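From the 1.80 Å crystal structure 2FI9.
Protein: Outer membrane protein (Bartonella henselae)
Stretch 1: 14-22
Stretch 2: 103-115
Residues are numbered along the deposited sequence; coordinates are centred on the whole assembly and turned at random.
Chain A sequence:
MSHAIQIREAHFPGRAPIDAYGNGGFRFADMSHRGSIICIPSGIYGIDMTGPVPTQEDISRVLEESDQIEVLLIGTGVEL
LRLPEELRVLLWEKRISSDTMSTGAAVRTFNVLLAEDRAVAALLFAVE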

# COMPACT_ATOMS: atom_id res chain seq x y z
N GLY A 14 13.29 -0.08 -3.26
CA GLY A 14 12.46 -0.85 -4.18
C GLY A 14 11.41 -1.61 -3.39
O GLY A 14 11.34 -1.48 -2.16
N ARG A 15 10.60 -2.41 -4.07
CA ARG A 15 9.63 -3.27 -3.37
C ARG A 15 10.31 -4.51 -2.81
O ARG A 15 11.29 -4.98 -3.37
N ALA A 16 9.79 -5.03 -1.71
CA ALA A 16 10.26 -6.28 -1.11
C ALA A 16 9.05 -6.99 -0.52
O ALA A 16 8.08 -6.33 -0.19
N PRO A 17 9.10 -8.32 -0.37
CA PRO A 17 7.97 -8.91 0.37
C PRO A 17 7.87 -8.30 1.77
O PRO A 17 8.89 -7.95 2.37
N ILE A 18 6.64 -8.16 2.26
CA ILE A 18 6.40 -7.71 3.62
C ILE A 18 6.32 -8.97 4.48
O ILE A 18 5.38 -9.76 4.35
N ASP A 19 7.32 -9.14 5.35
CA ASP A 19 7.48 -10.37 6.13
C ASP A 19 6.60 -10.47 7.37
O ASP A 19 6.41 -11.56 7.91
N ALA A 20 6.07 -9.33 7.83
CA ALA A 20 5.21 -9.30 9.02
C ALA A 20 4.43 -8.00 9.08
O ALA A 20 4.84 -6.99 8.51
N TYR A 21 3.29 -8.06 9.76
CA TYR A 21 2.50 -6.88 10.10
C TYR A 21 2.00 -7.10 11.53
O TYR A 21 2.19 -8.19 12.11
N GLY A 22 1.37 -6.08 12.10
CA GLY A 22 1.01 -6.10 13.52
C GLY A 22 1.94 -5.19 14.28
O GLY A 22 2.97 -4.74 13.75
N THR A 103 -5.57 -4.91 6.24
CA THR A 103 -4.11 -4.79 6.10
C THR A 103 -3.47 -6.17 5.95
O THR A 103 -2.59 -6.36 5.11
N GLY A 104 -3.95 -7.15 6.72
CA GLY A 104 -3.42 -8.53 6.63
C GLY A 104 -3.57 -9.10 5.23
O GLY A 104 -2.62 -9.60 4.65
N ALA A 105 -4.78 -8.98 4.68
CA ALA A 105 -5.10 -9.47 3.35
C ALA A 105 -4.27 -8.74 2.31
O ALA A 105 -3.79 -9.37 1.37
N ALA A 106 -4.11 -7.44 2.46
CA ALA A 106 -3.34 -6.67 1.48
C ALA A 106 -1.87 -7.12 1.47
O ALA A 106 -1.25 -7.28 0.40
N VAL A 107 -1.30 -7.34 2.66
CA VAL A 107 0.08 -7.83 2.75
C VAL A 107 0.23 -9.15 1.98
O VAL A 107 1.15 -9.29 1.15
N ARG A 108 -0.67 -10.09 2.24
CA ARG A 108 -0.56 -11.43 1.66
C ARG A 108 -0.72 -11.39 0.16
O ARG A 108 0.02 -12.06 -0.55
N THR A 109 -1.65 -10.55 -0.31
CA THR A 109 -1.93 -10.37 -1.73
C THR A 109 -0.80 -9.63 -2.43
O THR A 109 -0.40 -10.02 -3.53
N PHE A 110 -0.30 -8.56 -1.80
CA PHE A 110 0.89 -7.86 -2.31
C PHE A 110 2.07 -8.81 -2.52
O PHE A 110 2.71 -8.79 -3.57
N ASN A 111 2.36 -9.64 -1.52
CA ASN A 111 3.49 -10.56 -1.60
C ASN A 111 3.36 -11.49 -2.79
O ASN A 111 4.33 -11.69 -3.53
N VAL A 112 2.15 -12.03 -2.98
CA VAL A 112 1.89 -12.99 -4.04
C VAL A 112 2.07 -12.32 -5.41
O VAL A 112 2.81 -12.83 -6.26
N LEU A 113 1.44 -11.17 -5.60
CA LEU A 113 1.53 -10.45 -6.86
C LEU A 113 2.94 -9.95 -7.15
O LEU A 113 3.39 -9.94 -8.31
N LEU A 114 3.65 -9.53 -6.10
CA LEU A 114 5.06 -9.14 -6.23
C LEU A 114 5.92 -10.30 -6.77
O LEU A 114 6.73 -10.12 -7.69
N ALA A 115 5.72 -11.48 -6.20
CA ALA A 115 6.41 -12.70 -6.62
C ALA A 115 6.12 -13.08 -8.07
O ALA A 115 6.94 -13.71 -8.73

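When an extended segment lies against a helix, apolar side chains supply most of the contact, and the polar groups that the segment cannot satisfy for itself can find partners on the helix. The outer membrane protein of Bartonella henselae gives a compact example. The strand-like residues 18–22 run nearly antiparallel to the helix 103–115, at 174°, and the whole stretches 14–22 and 103–115 bury 545 Å² between them.

The apolar centre is built around Ile 18, whose CA-to-CB bond points toward the helix and whose side chain is m at both chi1 and chi2. Its CB lies 3.9 Å from CG1 of Val 107, and its CG1 lies 4.2 Å from CD2 of Phe 110. These two helix residues, three positions apart, both point toward the extended segment and both are t at chi1, so that they present neighbouring surfaces to one isoleucine. Phe 110 also reaches the preceding residues: Ala 16 O sits at the edge of its ring, 3.4 Å from CE2, and Arg 15 CG approaches the same edge, 4.0 Å from CZ. Ala 16 itself turns its CB away, leaving its backbone to make the contact.

One turn further along the helix, Leu 114 (t, p) extends this apolar surface. Its CD2 packs 4.0 Å from CD of Pro 17, while its CD1 lies 3.8 Å from CB of Arg 15 and also covers one face of the guanidinium. Arg 15, m at chi1, thus folds its long side chain past the leucine, and its NH1 is hydrogen-bonded elsewhere in the structure.

At the other end, Tyr 21, p at chi1, points toward the helix and lays its ring over Gly 104. The glycine CA stands 3.8 Å from the ring centroid, over the face, in a CH-pi contact. Glycine permits this closeness, since a CB here would come within 2.7 Å of Tyr 21 OH. The ring also meets Val 107, with CD2 4.1 Å from CG2.

Polar groups complete the interface. The CA-to-CB bond of Asn 111, m at chi1, points sideways to the segment, yet its amide reaches the backbone of Ile 18 and pairs with both of its polar atoms: Ile 18 N donates to Asn 111 OD1 at 2.9 Å, and Asn 111 ND2 donates to Ile 18 O at 2.9 Å. One side chain thereby does for the segment what a neighbouring strand might. Farther out, Arg 108 bends back so that NH1 gives Tyr 21 OH a weak hydrogen bond of 3.1 Å.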

# COMPACT_ATOMS: atom_id res chain seq x y z
CB ARG A 15 8.53 -3.69 -4.33
CG ARG A 15 7.58 -2.56 -4.69
CD ARG A 15 6.79 -2.87 -5.93
NE ARG A 15 7.65 -2.98 -7.11
CZ ARG A 15 7.20 -3.30 -8.32
NH1 ARG A 15 5.90 -3.56 -8.51
NH2 ARG A 15 8.05 -3.37 -9.33
CB ALA A 16 11.27 -5.99 -0.00
CB PRO A 17 8.33 -10.40 0.47
CG PRO A 17 9.41 -10.63 -0.53
CD PRO A 17 10.07 -9.32 -0.84
CB ILE A 18 5.11 -6.85 3.73
CG1 ILE A 18 5.14 -5.64 2.79
CG2 ILE A 18 4.83 -6.42 5.18
CD1 ILE A 18 6.42 -4.83 2.81
CB ASP A 19 8.96 -10.58 6.50
CG ASP A 19 9.84 -10.66 5.27
OD1 ASP A 19 9.40 -11.24 4.26
OD2 ASP A 19 10.97 -10.13 5.30
CB ALA A 20 6.03 -9.49 10.28
CB TYR A 21 1.34 -6.68 9.12
CG TYR A 21 0.33 -7.82 9.11
CD1 TYR A 21 -0.83 -7.75 9.86
CD2 TYR A 21 0.56 -8.98 8.36
CE1 TYR A 21 -1.76 -8.80 9.87
CE2 TYR A 21 -0.36 -10.03 8.36
CZ TYR A 21 -1.50 -9.93 9.11
OH TYR A 21 -2.42 -10.96 9.12
CB THR A 103 -3.49 -3.97 7.24
OG1 THR A 103 -3.87 -2.60 7.06
CG2 THR A 103 -1.92 -4.05 7.25
CB ALA A 105 -6.60 -9.28 3.06
CB ALA A 106 -3.47 -5.19 1.76
CB VAL A 107 0.55 -8.04 4.22
CG1 VAL A 107 1.84 -8.90 4.30
CG2 VAL A 107 0.71 -6.69 4.95
CB ARG A 108 -1.59 -12.37 2.28
CG ARG A 108 -1.26 -12.73 3.72
CD ARG A 108 -2.26 -13.74 4.28
NE ARG A 108 -3.61 -13.18 4.44
CZ ARG A 108 -4.07 -12.62 5.55
NH1 ARG A 108 -3.29 -12.50 6.63
NH2 ARG A 108 -5.31 -12.16 5.60
CB THR A 109 -3.26 -9.60 -1.99
OG1 THR A 109 -4.35 -10.25 -1.32
CG2 THR A 109 -3.58 -9.55 -3.47
CB PHE A 110 1.32 -6.74 -1.37
CG PHE A 110 2.59 -6.05 -1.80
CD1 PHE A 110 2.58 -5.16 -2.87
CD2 PHE A 110 3.81 -6.32 -1.16
CE1 PHE A 110 3.75 -4.52 -3.29
CE2 PHE A 110 5.01 -5.67 -1.58
CZ PHE A 110 4.98 -4.77 -2.64
CB ASN A 111 3.64 -11.36 -0.29
CG ASN A 111 4.19 -10.52 0.84
OD1 ASN A 111 4.64 -9.39 0.64
ND2 ASN A 111 4.18 -11.07 2.05
CB VAL A 112 0.48 -13.63 -3.89
CG1 VAL A 112 0.02 -14.25 -5.21
CG2 VAL A 112 0.49 -14.68 -2.77
CB LEU A 113 0.54 -9.28 -6.89
CG LEU A 113 -0.95 -9.63 -6.87
CD1 LEU A 113 -1.73 -8.35 -6.75
CD2 LEU A 113 -1.34 -10.38 -8.13
CB LEU A 114 5.60 -8.61 -4.90
CG LEU A 114 7.03 -8.08 -4.98
CD1 LEU A 114 7.10 -6.85 -5.90
CD2 LEU A 114 7.54 -7.77 -3.59
CB ALA A 115 6.05 -13.86 -5.69